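Local coordinates for uncharacterized protein (Bacillus subtilis, PDB 5DQV) that acts as a metal-dependent nucleotide pyrophosphohydrolase of the HD-domain family, built almost wholly of helices around a nickel-bearing site, at residues S37-L42 with D128-D133; E50-F55 with S120-V125. All coordinates share one frame; numbering follows the deposited sequence.

How the interactions relate
Both contacts use helix 121-132, interaction 2 near its start and interaction 1 at its C-terminal end, their centres 13 Å apart. Interaction 1 lies close to the middle of the chain and pairs that helix with helix 33-50; apolar packing there runs beside a carboxylate bound to nickel and ends in a two-pronged salt bridge. Interaction 2 sits farther out, where the chain turns from helix 33-50 into helix 54-63. It is smaller, joining a few methyl contacts to one hydrogen bond from a backbone N-H to a glutamate. Helix against helix near the metal thus gives way to turn against helix at the periphery.

Interaction 1 of 2, residues S37-L42 with D128-D133; sequences SRVADL and DADRLD. With NI (nickel (II) ion), chain C.
Arg-38 reaches over to Asp-133 and grips it side-on with two nitrogens. From its CB, which lies 3.7 Å from Asp-133 OD1, the chain runs out through CG and CD and bends at chi3 (-55°), bringing the edge that carries NE and NH2, rather than the end with both NH groups, up to the carboxylate. NE donates to Asp-133 OD1 at 2.7 Å, almost straight at 173°, while NH2 donates to Asp-133 OD2 at 2.9 Å. Both oxygens use their syn lone pairs, and the two flat groups are nearly coplanar. Arginine suits this place because a single side chain can offer two such N-H groups and still have a third nitrogen, NH1, which bonds to Tyr-155 OH of the second subunit. Asp-133 OD2 also accepts from His-35 ND1 and pairs with Arg-142, so the carboxylate probably orients the histidine as a second-shell residue.

Next to the bridge, Val-39 fits its branches against the other helix. CG1, anti to the backbone N (chi1 171°), lies 3.9 Å from Ala-129 CB, and CG2 packs against the CB of Asp-133. The small Ala-129 suits the tight approach of the axes, 8.5 Å, and its CB also meets Val-39 O and Leu-42 CB. Leu-42 extends CD2 toward Leu-132 CB, 4.2 Å away, widening the apolar seam.

The next residue after Ala-129, Asp-130, points its CB away from helix 33-50 and brings OD1 to the nickel ion at 2.2 Å. His-35 and His-64 also bind the metal through NE2, and Asp-65 belongs to the same site. This convergence of helices 33-50 and 121-132 belongs to the HD-domain metal site, with its H...HD...D set.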
ATOM      1  N   SER A  37       6.633  -7.647 -16.091  1.00 24.08           N
ATOM      2  CA  SER A  37       5.752  -7.508 -17.254  1.00 25.90           C
ATOM      3  C   SER A  37       5.400  -6.052 -17.528  1.00 25.39           C
ATOM      4  O   SER A  37       5.417  -5.580 -18.693  1.00 24.15           O
ATOM      5  CB  SER A  37       4.493  -8.373 -17.080  1.00 28.78           C
ATOM      6  OG  SER A  37       3.499  -8.042 -18.068  1.00 33.96           O
ATOM      7  N   ARG A  38       5.111  -5.304 -16.461  1.00 24.84           N
ATOM      8  CA  ARG A  38       4.776  -3.891 -16.610  1.00 23.88           C
ATOM      9  C   ARG A  38       5.982  -3.119 -17.140  1.00 22.26           C
ATOM     10  O   ARG A  38       5.860  -2.237 -18.014  1.00 21.03           O
ATOM     11  CB  ARG A  38       4.288  -3.265 -15.271  1.00 25.37           C
ATOM     12  CG  ARG A  38       2.967  -3.780 -14.755  1.00 26.80           C
ATOM     13  CD  ARG A  38       2.436  -2.991 -13.559  1.00 26.42           C
ATOM     14  NE  ARG A  38       3.405  -2.935 -12.466  1.00 23.07           N
ATOM     15  CZ  ARG A  38       3.488  -3.754 -11.440  1.00 25.93           C
ATOM     16  NH1 ARG A  38       2.718  -4.810 -11.335  1.00 32.77           N
ATOM     17  NH2 ARG A  38       4.433  -3.568 -10.548  1.00 29.89           N
ATOM     18  N   VAL A  39       7.149  -3.396 -16.572  1.00 20.76           N
ATOM     19  CA  VAL A  39       8.362  -2.707 -16.997  1.00 19.18           C
ATOM     20  C   VAL A  39       8.719  -2.993 -18.448  1.00 19.59           C
ATOM     21  O   VAL A  39       9.042  -2.062 -19.172  1.00 19.22           O
ATOM     22  CB  VAL A  39       9.525  -2.955 -16.061  1.00 17.66           C
ATOM     23  CG1 VAL A  39      10.841  -2.407 -16.671  1.00 16.57           C
ATOM     24  CG2 VAL A  39       9.206  -2.417 -14.732  1.00 19.80           C
ATOM     25  N   ALA A  40       8.566  -4.259 -18.902  1.00 20.09           N
ATOM     26  CA  ALA A  40       8.791  -4.588 -20.279  1.00 20.16           C
ATOM     27  C   ALA A  40       7.828  -3.853 -21.233  1.00 21.44           C
ATOM     28  O   ALA A  40       8.292  -3.256 -22.221  1.00 20.79           O
ATOM     29  CB  ALA A  40       8.737  -6.088 -20.508  1.00 20.91           C
ATOM     30  N   ASP A  41       6.547  -3.765 -20.890  1.00 21.67           N
ATOM     31  CA  ASP A  41       5.593  -3.030 -21.745  1.00 25.00           C
ATOM     32  C   ASP A  41       5.936  -1.536 -21.807  1.00 24.38           C
ATOM     33  O   ASP A  41       5.938  -0.899 -22.861  1.00 24.10           O
ATOM     34  CB  ASP A  41       4.134  -3.171 -21.231  1.00 26.39           C
ATOM     35  CG  ASP A  41       3.593  -4.527 -21.424  1.00 31.49           C
ATOM     36  OD1 ASP A  41       4.254  -5.347 -22.099  1.00 32.76           O
ATOM     37  OD2 ASP A  41       2.516  -4.791 -20.865  1.00 35.34           O
ATOM     38  N   LEU A  42       6.249  -0.971 -20.660  1.00 24.73           N
ATOM     39  CA  LEU A  42       6.620   0.454 -20.588  1.00 25.13           C
ATOM     40  C   LEU A  42       7.913   0.712 -21.363  1.00 23.37           C
ATOM     41  O   LEU A  42       8.026   1.673 -22.099  1.00 21.41           O
ATOM     42  CB  LEU A  42       6.808   0.846 -19.112  1.00 25.65           C
ATOM     43  CG  LEU A  42       6.176   2.032 -18.403  1.00 31.74           C
ATOM     44  CD1 LEU A  42       4.937   2.671 -19.103  1.00 34.26           C
ATOM     45  CD2 LEU A  42       5.871   1.542 -16.955  1.00 31.21           C
ATOM     46  N   ASP A 128      14.436   4.003 -17.013  1.00 20.23           N
ATOM     47  CA  ASP A 128      13.279   4.895 -16.967  1.00 20.02           C
ATOM     48  C   ASP A 128      11.968   4.142 -16.713  1.00 19.73           C
ATOM     49  O   ASP A 128      11.158   4.538 -15.891  1.00 18.32           O
ATOM     50  CB  ASP A 128      13.173   5.671 -18.297  1.00 19.90           C
ATOM     51  CG  ASP A 128      14.174   6.851 -18.412  1.00 22.35           C
ATOM     52  OD1 ASP A 128      14.957   7.125 -17.466  1.00 20.24           O
ATOM     53  OD2 ASP A 128      14.142   7.523 -19.485  1.00 21.21           O
ATOM     54  N   ALA A 129      11.790   3.019 -17.410  1.00 18.68           N
ATOM     55  CA  ALA A 129      10.595   2.201 -17.272  1.00 19.67           C
ATOM     56  C   ALA A 129      10.510   1.627 -15.832  1.00 19.73           C
ATOM     57  O   ALA A 129       9.452   1.601 -15.205  1.00 20.24           O
ATOM     58  CB  ALA A 129      10.616   1.065 -18.340  1.00 18.21           C
ATOM     59  N   ASP A 130      11.657   1.224 -15.310  1.00 21.32           N
ATOM     60  CA  ASP A 130      11.730   0.623 -13.994  1.00 22.91           C
ATOM     61  C   ASP A 130      11.340   1.684 -12.961  1.00 24.19           C
ATOM     62  O   ASP A 130      10.601   1.408 -11.968  1.00 24.34           O
ATOM     63  CB  ASP A 130      13.166   0.106 -13.788  1.00 24.42           C
ATOM     64  CG  ASP A 130      13.304  -0.844 -12.668  1.00 24.34           C
ATOM     65  OD1 ASP A 130      12.386  -1.563 -12.366  1.00 25.56           O
ATOM     66  OD2 ASP A 130      14.370  -0.887 -12.066  1.00 28.92           O
ATOM     67  N   ARG A 131      11.852   2.905 -13.155  1.00 23.50           N
ATOM     68  CA  ARG A 131      11.514   3.999 -12.240  1.00 23.61           C
ATOM     69  C   ARG A 131      10.081   4.504 -12.372  1.00 22.86           C
ATOM     70  O   ARG A 131       9.438   4.828 -11.388  1.00 22.08           O
ATOM     71  CB  ARG A 131      12.555   5.151 -12.335  1.00 25.49           C
ATOM     72  CG  ARG A 131      13.868   4.681 -11.820  1.00 29.16           C
ATOM     73  CD  ARG A 131      14.870   5.745 -11.816  1.00 38.15           C
ATOM     74  NE  ARG A 131      16.152   5.208 -11.421  1.00 44.48           N
ATOM     75  CZ  ARG A 131      17.162   5.919 -10.949  1.00 50.31           C
ATOM     76  NH1 ARG A 131      17.026   7.221 -10.746  1.00 55.84           N
ATOM     77  NH2 ARG A 131      18.305   5.312 -10.645  1.00 51.65           N
ATOM     78  N   LEU A 132       9.563   4.531 -13.576  1.00 21.92           N
ATOM     79  CA  LEU A 132       8.163   4.885 -13.782  1.00 22.29           C
ATOM     80  C   LEU A 132       7.244   3.949 -12.976  1.00 22.44           C
ATOM     81  O   LEU A 132       6.220   4.393 -12.399  1.00 21.87           O
ATOM     82  CB  LEU A 132       7.825   4.859 -15.266  1.00 21.03           C
ATOM     83  CG  LEU A 132       8.323   6.019 -16.133  1.00 23.00           C
ATOM     84  CD1 LEU A 132       8.073   5.811 -17.610  1.00 19.95           C
ATOM     85  CD2 LEU A 132       7.671   7.361 -15.666  1.00 24.23           C
ATOM     86  N   ASP A 133       7.622   2.661 -12.876  1.00 21.90           N
ATOM     87  CA  ASP A 133       6.777   1.688 -12.183  1.00 22.19           C
ATOM     88  C   ASP A 133       6.807   1.924 -10.649  1.00 22.23           C
ATOM     89  O   ASP A 133       6.025   1.350  -9.927  1.00 21.55           O
ATOM     90  CB  ASP A 133       7.217   0.242 -12.525  1.00 22.33           C
ATOM     91  CG  ASP A 133       6.219  -0.804 -12.100  1.00 23.19           C
ATOM     92  OD1 ASP A 133       5.098  -0.782 -12.623  1.00 22.17           O
ATOM     93  OD2 ASP A 133       6.564  -1.705 -11.278  1.00 26.67           O
TER
HETATM   94 NI    NI C 301      12.727  -3.558 -11.510  1.00 29.58          NI

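Interaction 2 of 2, residues E50-F55 with S120-V125; sequences ENADLF and SIEGKV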
ATOM      1  N   GLU A  50      11.606   6.565 -28.698  1.00 23.74           N
ATOM      2  CA  GLU A  50      12.989   7.072 -28.630  1.00 24.49           C
ATOM      3  C   GLU A  50      13.897   6.497 -29.728  1.00 25.03           C
ATOM      4  O   GLU A  50      15.057   6.841 -29.803  1.00 24.93           O
ATOM      5  CB  GLU A  50      13.558   6.785 -27.236  1.00 23.41           C
ATOM      6  CG  GLU A  50      12.860   7.570 -26.117  1.00 22.90           C
ATOM      7  CD  GLU A  50      13.262   9.014 -26.081  1.00 23.48           C
ATOM      8  OE1 GLU A  50      14.465   9.330 -26.362  1.00 26.38           O
ATOM      9  OE2 GLU A  50      12.391   9.860 -25.795  1.00 23.11           O
ATOM     10  N   ASN A  51      13.355   5.604 -30.559  1.00 25.09           N
ATOM     11  CA  ASN A  51      14.111   4.901 -31.612  1.00 25.40           C
ATOM     12  C   ASN A  51      15.284   4.114 -31.076  1.00 24.97           C
ATOM     13  O   ASN A  51      16.359   4.131 -31.679  1.00 26.09           O
ATOM     14  CB  ASN A  51      14.639   5.891 -32.669  1.00 27.54           C
ATOM     15  CG  ASN A  51      13.560   6.414 -33.566  1.00 29.36           C
ATOM     16  OD1 ASN A  51      13.192   7.577 -33.488  1.00 31.79           O
ATOM     17  ND2 ASN A  51      13.067   5.563 -34.442  1.00 29.68           N
ATOM     18  N   ALA A  52      15.083   3.423 -29.953  1.00 23.63           N
ATOM     19  CA  ALA A  52      16.098   2.584 -29.362  1.00 23.77           C
ATOM     20  C   ALA A  52      15.933   1.188 -29.975  1.00 25.25           C
ATOM     21  O   ALA A  52      14.939   0.924 -30.660  1.00 26.18           O
ATOM     22  CB  ALA A  52      15.932   2.559 -27.853  1.00 23.55           C
ATOM     23  N   ASP A  53      16.908   0.318 -29.792  1.00 25.67           N
ATOM     24  CA  ASP A  53      16.784  -1.066 -30.274  1.00 27.04           C
ATOM     25  C   ASP A  53      15.758  -1.814 -29.449  1.00 25.92           C
ATOM     26  O   ASP A  53      16.016  -2.109 -28.275  1.00 24.94           O
ATOM     27  CB  ASP A  53      18.112  -1.781 -30.166  1.00 27.66           C
ATOM     28  CG  ASP A  53      18.071  -3.203 -30.770  1.00 31.99           C
ATOM     29  OD1 ASP A  53      17.221  -4.099 -30.458  1.00 33.86           O
ATOM     30  OD2 ASP A  53      18.947  -3.423 -31.569  1.00 34.79           O
ATOM     31  N   LEU A  54      14.612  -2.140 -30.039  1.00 26.28           N
ATOM     32  CA  LEU A  54      13.475  -2.682 -29.243  1.00 26.36           C
ATOM     33  C   LEU A  54      13.722  -4.106 -28.698  1.00 26.36           C
ATOM     34  O   LEU A  54      13.235  -4.471 -27.603  1.00 24.94           O
ATOM     35  CB  LEU A  54      12.175  -2.665 -30.059  1.00 26.90           C
ATOM     36  CG  LEU A  54      11.628  -1.313 -30.488  1.00 29.89           C
ATOM     37  CD1 LEU A  54      10.227  -1.418 -31.154  1.00 27.46           C
ATOM     38  CD2 LEU A  54      11.609  -0.286 -29.304  1.00 27.86           C
ATOM     39  N   PHE A  55      14.473  -4.908 -29.454  1.00 27.16           N
ATOM     40  CA  PHE A  55      14.748  -6.249 -28.994  1.00 27.26           C
ATOM     41  C   PHE A  55      15.634  -6.204 -27.766  1.00 25.21           C
ATOM     42  O   PHE A  55      15.404  -6.937 -26.788  1.00 24.15           O
ATOM     43  CB  PHE A  55      15.368  -7.111 -30.103  1.00 29.89           C
ATOM     44  CG  PHE A  55      15.631  -8.528 -29.676  1.00 31.11           C
ATOM     45  CD1 PHE A  55      14.574  -9.362 -29.357  1.00 33.40           C
ATOM     46  CD2 PHE A  55      16.922  -9.010 -29.578  1.00 33.18           C
ATOM     47  CE1 PHE A  55      14.785 -10.644 -28.953  1.00 36.69           C
ATOM     48  CE2 PHE A  55      17.160 -10.277 -29.182  1.00 35.07           C
ATOM     49  CZ  PHE A  55      16.072 -11.124 -28.877  1.00 38.49           C
ATOM     50  N   SER A 120      24.002   2.700 -21.425  1.00 35.40           N
ATOM     51  CA  SER A 120      23.706   2.808 -22.854  1.00 31.97           C
ATOM     52  C   SER A 120      22.321   3.389 -23.146  1.00 29.18           C
ATOM     53  O   SER A 120      21.455   3.465 -22.269  1.00 26.75           O
ATOM     54  CB  SER A 120      23.789   1.406 -23.501  1.00 32.25           C
ATOM     55  OG  SER A 120      22.729   0.546 -23.042  1.00 27.50           O
ATOM     56  N   ILE A 121      22.086   3.791 -24.392  1.00 26.96           N
ATOM     57  CA  ILE A 121      20.736   4.242 -24.770  1.00 24.94           C
ATOM     58  C   ILE A 121      19.580   3.287 -24.327  1.00 23.94           C
ATOM     59  O   ILE A 121      18.544   3.679 -23.730  1.00 23.68           O
ATOM     60  CB  ILE A 121      20.639   4.406 -26.282  1.00 26.46           C
ATOM     61  CG1 ILE A 121      21.825   5.219 -26.889  1.00 28.73           C
ATOM     62  CG2 ILE A 121      19.270   4.984 -26.679  1.00 24.98           C
ATOM     63  CD1 ILE A 121      21.916   6.629 -26.294  1.00 36.36           C
ATOM     64  N   GLU A 122      19.715   2.019 -24.661  1.00 21.65           N
ATOM     65  CA  GLU A 122      18.707   1.031 -24.240  1.00 20.66           C
ATOM     66  C   GLU A 122      18.654   0.886 -22.739  1.00 20.23           C
ATOM     67  O   GLU A 122      17.580   0.674 -22.157  1.00 17.85           O
ATOM     68  CB  GLU A 122      19.003  -0.328 -24.865  1.00 20.36           C
ATOM     69  CG  GLU A 122      18.754  -0.378 -26.359  1.00 20.51           C
ATOM     70  CD  GLU A 122      19.773   0.407 -27.204  1.00 23.62           C
ATOM     71  OE1 GLU A 122      20.975   0.502 -26.836  1.00 23.05           O
ATOM     72  OE2 GLU A 122      19.354   0.923 -28.258  1.00 22.64           O
ATOM     73  N   GLY A 123      19.811   0.944 -22.098  1.00 21.59           N
ATOM     74  CA  GLY A 123      19.830   0.868 -20.646  1.00 23.64           C
ATOM     75  C   GLY A 123      19.063   2.023 -19.992  1.00 22.62           C
ATOM     76  O   GLY A 123      18.352   1.835 -19.026  1.00 21.79           O
ATOM     77  N   LYS A 124      19.182   3.210 -20.579  1.00 23.36           N
ATOM     78  CA  LYS A 124      18.464   4.383 -20.076  1.00 23.24           C
ATOM     79  C   LYS A 124      16.966   4.216 -20.240  1.00 21.32           C
ATOM     80  O   LYS A 124      16.198   4.597 -19.358  1.00 19.42           O
ATOM     81  CB  LYS A 124      18.953   5.644 -20.758  1.00 25.00           C
ATOM     82  CG  LYS A 124      20.307   6.093 -20.279  1.00 27.48           C
ATOM     83  CD  LYS A 124      20.877   7.174 -21.135  1.00 30.99           C
ATOM     84  CE  LYS A 124      22.191   7.748 -20.501  1.00 37.04           C
ATOM     85  NZ  LYS A 124      22.694   8.786 -21.421  1.00 40.59           N
ATOM     86  N   VAL A 125      16.539   3.592 -21.357  1.00 20.38           N
ATOM     87  CA  VAL A 125      15.131   3.317 -21.548  1.00 19.00           C
ATOM     88  C   VAL A 125      14.595   2.339 -20.460  1.00 18.82           C
ATOM     89  O   VAL A 125      13.566   2.575 -19.881  1.00 17.43           O
ATOM     90  CB  VAL A 125      14.847   2.802 -22.988  1.00 19.15           C
ATOM     91  CG1 VAL A 125      13.432   2.234 -23.134  1.00 18.55           C
ATOM     92  CG2 VAL A 125      15.089   3.932 -24.037  1.00 20.15           C
TER
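Ala-52 points its CB at the first turns of helix 121-132, where the methyl lies among three side chains. Val-125 CG2 is 4.1 Å from Ala-52 CB, Ile-121 CG2 is at the margin of the patch, and the carboxylate of Glu-122 lies alongside. A methyl suits this place, being small enough to let the turn come close to the helix, with the two CA atoms of Ala-52 and Glu-122 only 6.0 Å apart.

The polar link is made by Glu-122. Its chain bends at chi2 (71°), carrying the carboxylate toward the turn, where OE2 accepts from Asp-53 N at 2.9 Å. The bond is nearly straight at 172° and uses the anti lone pair of OE2, away from OE1. OE2 also lies 3.5 Å from Asp-53 CB. OE1 forms a salt bridge with Arg-98, which would be expected to steady the negative charge of this buried glutamate.

Asp-53 turns its own carboxylate elsewhere. With CG anti to the backbone N (chi1 -175°), its OD1 accepts from Ile-56 N and caps helix 54-63, a task for which a short acidic side chain is well suited. Ser-120 does likewise for helix 121-132: its OG accepts from Gly-123 N at 3.1 Å. At the start of the turn, Asn-51 takes positive phi and ends helix 33-50 in a Schellman motif. Residues 50-55 form a tight link between consecutive helices, a Schellman motif followed by an Asp N-cap, braced against the N-capped start of helix 121-132 within the all-helical HD domain.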